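Local structure of outer surface protein (Bacillus cereus ATCC 14579, 1X7F) at residues Ile120-Gly125 with Ala132-Asn137; Asn87-Leu92 with Gly197-Ala202. The protein is probably a 6-phospho-N-acetylmuramidase, which would split glycosides of N-acetylmuramic acid 6-phosphate during the turnover of cell-wall peptidoglycan. All blocks are in the same frame, centred on the assembly; numbering follows the deposited sequence. Where two conformers were deposited one is given.

Contact 1 (Ile120-Gly125 with Ala132-Asn137)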
loop_
_atom_site.group_PDB
_atom_site.type_symbol
_atom_site.label_atom_id
_atom_site.label_comp_id
_atom_site.label_asym_id
_atom_site.label_seq_id
_atom_site.Cartn_x
_atom_site.Cartn_y
_atom_site.Cartn_z
ATOM N N ILE A 120 -20.773 5.058 -2.412
ATOM C CA ILE A 120 -20.756 4.942 -3.864
ATOM C C ILE A 120 -19.575 5.705 -4.438
ATOM O O ILE A 120 -19.193 6.754 -3.910
ATOM C CB ILE A 120 -22.077 5.460 -4.507
ATOM C CG1 ILE A 120 -22.487 6.809 -3.911
ATOM C CG2 ILE A 120 -23.187 4.415 -4.391
ATOM C CD1 ILE A 120 -23.322 7.639 -4.849
ATOM N N ARG A 121 -19.007 5.172 -5.518
ATOM C CA ARG A 121 -17.939 5.857 -6.226
ATOM C C ARG A 121 -18.484 6.730 -7.344
ATOM O O ARG A 121 -19.429 6.356 -8.053
ATOM C CB ARG A 121 -16.892 4.876 -6.753
ATOM C CG ARG A 121 -15.594 5.561 -7.187
ATOM C CD ARG A 121 -14.355 4.687 -7.123
ATOM N NE ARG A 121 -13.162 5.410 -7.556
ATOM C CZ ARG A 121 -12.835 5.591 -8.827
ATOM N NH1 ARG A 121 -13.610 5.104 -9.782
ATOM N NH2 ARG A 121 -11.737 6.253 -9.149
ATOM N N LEU A 122 -17.910 7.925 -7.451
ATOM C CA LEU A 122 -18.148 8.807 -8.581
ATOM C C LEU A 122 -16.890 8.759 -9.442
ATOM O O LEU A 122 -15.966 9.561 -9.277
ATOM C CB LEU A 122 -18.472 10.230 -8.125
ATOM C CG LEU A 122 -19.743 10.444 -7.296
ATOM C CD1 LEU A 122 -19.930 11.920 -7.029
ATOM C CD2 LEU A 122 -20.980 9.859 -7.969
ATOM N N ASP A 123 -16.870 7.776 -10.337
ATOM C CA ASP A 123 -15.769 7.532 -11.263
ATOM C C ASP A 123 -15.505 8.761 -12.149
ATOM O O ASP A 123 -14.354 9.158 -12.375
ATOM C CB ASP A 123 -16.117 6.306 -12.115
ATOM C CG ASP A 123 -14.958 5.824 -12.958
ATOM O OD1 ASP A 123 -13.805 5.885 -12.477
ATOM O OD2 ASP A 123 -15.113 5.354 -14.110
ATOM N N VAL A 124 -16.590 9.351 -12.643
ATOM C CA VAL A 124 -16.541 10.616 -13.361
ATOM C C VAL A 124 -17.289 11.652 -12.515
ATOM O O VAL A 124 -18.277 11.327 -11.848
ATOM C CB VAL A 124 -17.122 10.481 -14.806
ATOM C CG1 VAL A 124 -17.306 11.840 -15.477
ATOM C CG2 VAL A 124 -16.223 9.591 -15.663
ATOM N N GLY A 125 -16.792 12.884 -12.532
ATOM C CA GLY A 125 -17.369 13.965 -11.747
ATOM C C GLY A 125 -18.429 14.778 -12.465
ATOM O O GLY A 125 -18.789 14.500 -13.617
ATOM N N ALA A 132 -21.414 17.934 -3.835
ATOM C CA ALA A 132 -21.724 18.608 -2.571
ATOM C C ALA A 132 -23.075 18.201 -1.983
ATOM O O ALA A 132 -23.149 17.878 -0.772
ATOM C CB ALA A 132 -21.662 20.125 -2.748
ATOM N N LYS A 133 -24.129 18.211 -2.839
ATOM C CA LYS A 133 -25.483 17.858 -2.402
ATOM C C LYS A 133 -25.629 16.383 -2.035
ATOM O O LYS A 133 -26.458 16.021 -1.189
ATOM C CB LYS A 133 -26.527 18.230 -3.462
ATOM C CG LYS A 133 -27.014 19.671 -3.371
ATOM C CD LYS A 133 -26.659 20.467 -4.617
ATOM C CE LYS A 133 -27.759 20.337 -5.682
ATOM N NZ LYS A 133 -27.207 20.579 -7.048
ATOM N N MET A 134 -24.823 15.539 -2.679
ATOM C CA MET A 134 -24.850 14.100 -2.417
ATOM C C MET A 134 -24.285 13.729 -1.040
ATOM O O MET A 134 -24.690 12.715 -0.450
ATOM C CB MET A 134 -24.110 13.340 -3.521
ATOM C CG MET A 134 -24.869 13.287 -4.837
ATOM S SD MET A 134 -23.855 12.663 -6.189
ATOM C CE MET A 134 -23.928 10.890 -5.894
ATOM N N THR A 135 -23.363 14.557 -0.534
ATOM C CA THR A 135 -22.762 14.339 0.789
ATOM C C THR A 135 -23.775 14.566 1.913
ATOM O O THR A 135 -23.547 14.148 3.054
ATOM C CB THR A 135 -21.513 15.233 1.003
ATOM O OG1 THR A 135 -21.895 16.613 1.079
ATOM C CG2 THR A 135 -20.592 15.189 -0.200
ATOM N N ASN A 136 -24.888 15.229 1.581
ATOM C CA ASN A 136 -25.982 15.466 2.526
ATOM C C ASN A 136 -27.103 14.423 2.420
ATOM O O ASN A 136 -28.222 14.674 2.867
ATOM C CB ASN A 136 -26.572 16.879 2.351
ATOM C CG ASN A 136 -25.529 17.984 2.528
ATOM O OD1 ASN A 136 -24.475 17.815 3.379
ATOM N ND2 ASN A 136 -25.817 19.143 1.737
ATOM N N ASN A 137 -26.807 13.268 1.821
ATOM C CA ASN A 137 -27.801 12.198 1.681
ATOM C C ASN A 137 -28.261 11.647 3.043
ATOM O O ASN A 137 -27.448 11.513 3.966
ATOM C CB ASN A 137 -27.301 11.089 0.733
ATOM C CG ASN A 137 -26.360 10.104 1.410
ATOM O OD1 ASN A 137 -26.814 9.150 2.062
ATOM N ND2 ASN A 137 -25.044 10.312 1.235
#
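M134 spans the gap between helix 129-134 and strand 119-122, and its terminal methyl settles against the side chains of I120 and L122. From CB, the chain leaves with CG beside the backbone N and anti to the carbonyl carbon (chi1 -73°), then runs nearly straight to the sulfur. SD comes 4.1 Å from L122 CD1, the two side chains reaching toward each other tip to tip. A bend at chi3 (80°) then swings CE into the notch made by the two strand residues, where it lies 3.7 Å from L122 CD2. Beside it, I120 CD1 comes to 3.5 Å of CE, tighter than usual for two carbons, with the side chains of I120 and M134 crossing at about a right angle. Long, flexible methionine suits this place because the backbones are far apart: even the nearest CA atoms, those of I120 and M134, are 10.1 Å from each other. Branched I120 and L122 offer methyls to meet it, and all three residues are buried.

Polar groups hold the turn that follows M134. M134 O receives both the backbone N of N137, closing a type I turn, and N137 ND2 at 3.0 Å, the latter nearly along the C=O axis. T135 OG1 turns back to A132 O at 2.6 Å. On the strand, R121 NH1 forms a salt bridge with D123 OD1 at 2.8 Å, meeting it from above the carboxylate plane, while R121 NH2 bonds to C170 O and N172 OD1.

The contact belongs to one beta-alpha-beta unit: I143 of the following strand 142-146 touches L122, M134 and N137, and backbone hydrogen bonds tie strand 119-122 to strand 142-146 on one flank and strand 89-94 on the other.

Contact 2 (Asn87-Leu92 with Gly197-Ala202); sequences NMEVIL and GIRSAA
E89 and R199 meet across the interior of a TIM-type beta/alpha barrel, near the end where its parallel strands begin. E89 is the first residue of strand 89-94, and R199 lies on the segment that runs into strand 201-204. Their backbones are widely separated and the side chains come from opposite directions, so two long charged residues suit the place; the segments bury only 92 Å² between them. With CG anti to the backbone N (chi1 -169°) and the rest extended, E89 carries its carboxylate inward, where it lies nearly coplanar with the guanidinium, the planes 19° apart.

The close-knit part is this charged group. E89 OE1 also forms a salt bridge with K28, and R199 NH2 another with D246, so the cations of K28 and R199 share the carboxylate of E89, and R199 has a second acidic partner. The approach of OE1 to R199 NH2 is implausibly short in the model, and its exact geometry is doubtful. I168 lies beside the ion pair, touched by the side chains of both I91 and R199.

The outer ends of the segments are looser. N87 and G197 are exposed, each with positive phi as the C-prime residue of a Schellman motif ending the preceding helix; glycine, without a side chain, takes that backbone shape easily, and asparagine adopts it more readily than most other residues. These turns lead helices 74-85 and 183-195 back into the barrel wall.

Across the contact, R199 NH1 donates to E89 OE2 at 2.8 Å (N-H...O 152°), on the syn side but tilted somewhat out of the carboxylate plane.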
loop_
_atom_site.group_PDB
_atom_site.type_symbol
_atom_site.label_atom_id
_atom_site.label_comp_id
_atom_site.label_asym_id
_atom_site.label_seq_id
_atom_site.Cartn_x
_atom_site.Cartn_y
_atom_site.Cartn_z
ATOM N N ASN A 87 -17.769 -7.458 8.964
ATOM C CA ASN A 87 -17.293 -6.098 9.257
ATOM C C ASN A 87 -16.505 -5.419 8.120
ATOM O O ASN A 87 -15.471 -4.774 8.339
ATOM C CB ASN A 87 -16.533 -6.076 10.596
ATOM C CG ASN A 87 -17.310 -6.761 11.724
ATOM O OD1 ASN A 87 -16.908 -7.817 12.216
ATOM N ND2 ASN A 87 -18.439 -6.173 12.117
ATOM N N MET A 88 -17.016 -5.562 6.900
ATOM C CA MET A 88 -16.352 -5.011 5.722
ATOM C C MET A 88 -17.124 -3.838 5.145
ATOM O O MET A 88 -18.325 -3.929 4.903
ATOM C CB MET A 88 -16.148 -6.084 4.651
ATOM C CG MET A 88 -15.398 -7.300 5.134
ATOM S SD MET A 88 -14.213 -7.825 3.910
ATOM C CE MET A 88 -13.951 -9.496 4.451
ATOM N N GLU A 89 -16.416 -2.736 4.935
ATOM C CA GLU A 89 -16.979 -1.524 4.363
ATOM C C GLU A 89 -17.177 -1.719 2.856
ATOM O O GLU A 89 -16.232 -2.021 2.148
ATOM C CB GLU A 89 -16.011 -0.369 4.621
ATOM C CG GLU A 89 -16.547 1.022 4.318
ATOM C CD GLU A 89 -15.442 2.065 4.248
ATOM O OE1 GLU A 89 -14.255 1.674 4.287
ATOM O OE2 GLU A 89 -15.753 3.275 4.157
ATOM N N VAL A 90 -18.408 -1.539 2.371
ATOM C CA VAL A 90 -18.728 -1.814 0.963
ATOM C C VAL A 90 -18.908 -0.531 0.140
ATOM O O VAL A 90 -19.808 0.268 0.406
ATOM C CB VAL A 90 -19.967 -2.756 0.827
ATOM C CG1 VAL A 90 -20.368 -2.935 -0.635
ATOM C CG2 VAL A 90 -19.693 -4.116 1.469
ATOM N N ILE A 91 -18.037 -0.343 -0.851
ATOM C CA ILE A 91 -18.172 0.765 -1.800
ATOM C C ILE A 91 -18.624 0.238 -3.169
ATOM O O ILE A 91 -17.947 -0.599 -3.779
ATOM C CB ILE A 91 -16.864 1.605 -1.903
ATOM C CG1 ILE A 91 -16.411 2.124 -0.521
ATOM C CG2 ILE A 91 -17.025 2.759 -2.897
ATOM C CD1 ILE A 91 -17.451 2.999 0.233
ATOM N N LEU A 92 -19.787 0.720 -3.617
ATOM C CA LEU A 92 -20.366 0.351 -4.917
ATOM C C LEU A 92 -19.986 1.297 -6.049
ATOM O O LEU A 92 -20.148 2.512 -5.944
ATOM C CB LEU A 92 -21.895 0.280 -4.841
ATOM C CG LEU A 92 -22.597 -1.083 -4.864
ATOM C CD1 LEU A 92 -24.084 -0.896 -4.583
ATOM C CD2 LEU A 92 -22.403 -1.805 -6.201
ATOM N N GLY A 197 -7.399 16.393 4.323
ATOM C CA GLY A 197 -7.676 15.361 5.325
ATOM C C GLY A 197 -8.708 14.314 4.931
ATOM O O GLY A 197 -9.382 13.749 5.796
ATOM N N ILE A 198 -8.832 14.046 3.631
ATOM C CA ILE A 198 -9.797 13.061 3.137
ATOM C C ILE A 198 -9.138 11.701 2.888
ATOM O O ILE A 198 -8.074 11.607 2.287
ATOM C CB ILE A 198 -10.569 13.618 1.898
ATOM C CG1 ILE A 198 -11.554 14.695 2.367
ATOM C CG2 ILE A 198 -11.315 12.508 1.127
ATOM C CD1 ILE A 198 -11.811 15.771 1.368
ATOM N N ARG A 199 -9.781 10.662 3.410
ATOM C CA ARG A 199 -9.360 9.272 3.298
ATOM C C ARG A 199 -9.063 8.892 1.853
ATOM O O ARG A 199 -9.900 9.099 0.973
ATOM C CB ARG A 199 -10.516 8.428 3.795
ATOM C CG ARG A 199 -10.169 7.169 4.511
ATOM C CD ARG A 199 -11.393 6.562 5.169
ATOM N NE ARG A 199 -11.489 5.151 4.828
ATOM C CZ ARG A 199 -12.614 4.456 4.772
ATOM N NH1 ARG A 199 -13.792 5.031 5.032
ATOM N NH2 ARG A 199 -12.553 3.173 4.449
ATOM N N SER A 200 -7.879 8.340 1.611
ATOM C CA SER A 200 -7.484 7.948 0.262
ATOM C C SER A 200 -7.284 6.449 0.153
ATOM O O SER A 200 -7.052 5.765 1.151
ATOM C CB SER A 200 -6.210 8.674 -0.169
ATOM O OG SER A 200 -5.153 8.387 0.721
ATOM N N ALA A 201 -7.384 5.951 -1.073
ATOM C CA ALA A 201 -7.152 4.552 -1.372
ATOM C C ALA A 201 -6.609 4.421 -2.805
ATOM O O ALA A 201 -6.868 5.268 -3.663
ATOM C CB ALA A 201 -8.466 3.743 -1.195
ATOM N N ALA A 202 -5.846 3.359 -3.042
ATOM C CA ALA A 202 -5.388 3.002 -4.383
ATOM C C ALA A 202 -5.442 1.482 -4.532
ATOM O O ALA A 202 -5.600 0.743 -3.535
ATOM C CB ALA A 202 -3.949 3.520 -4.639
#

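Along the chain, residues 87-92 come first, then both segments of contact 1, and finally residues 197-202, so the long-range pairing of contact 2 encloses the local one. Their centres lie 14 Å apart on the same side of the chain's centre. Strands 89-94 and 119-122 are neighbours in the parallel barrel sheet, and R121 N probably hydrogen-bonds to L92 O (2.9 Å), joining the contacts directly. The two serve different layers of the N-terminal, probably muramidase, part of the protein: contact 1 packs a helix on the outside of the barrel wall, whereas contact 2 spans its inside between segments distant in sequence.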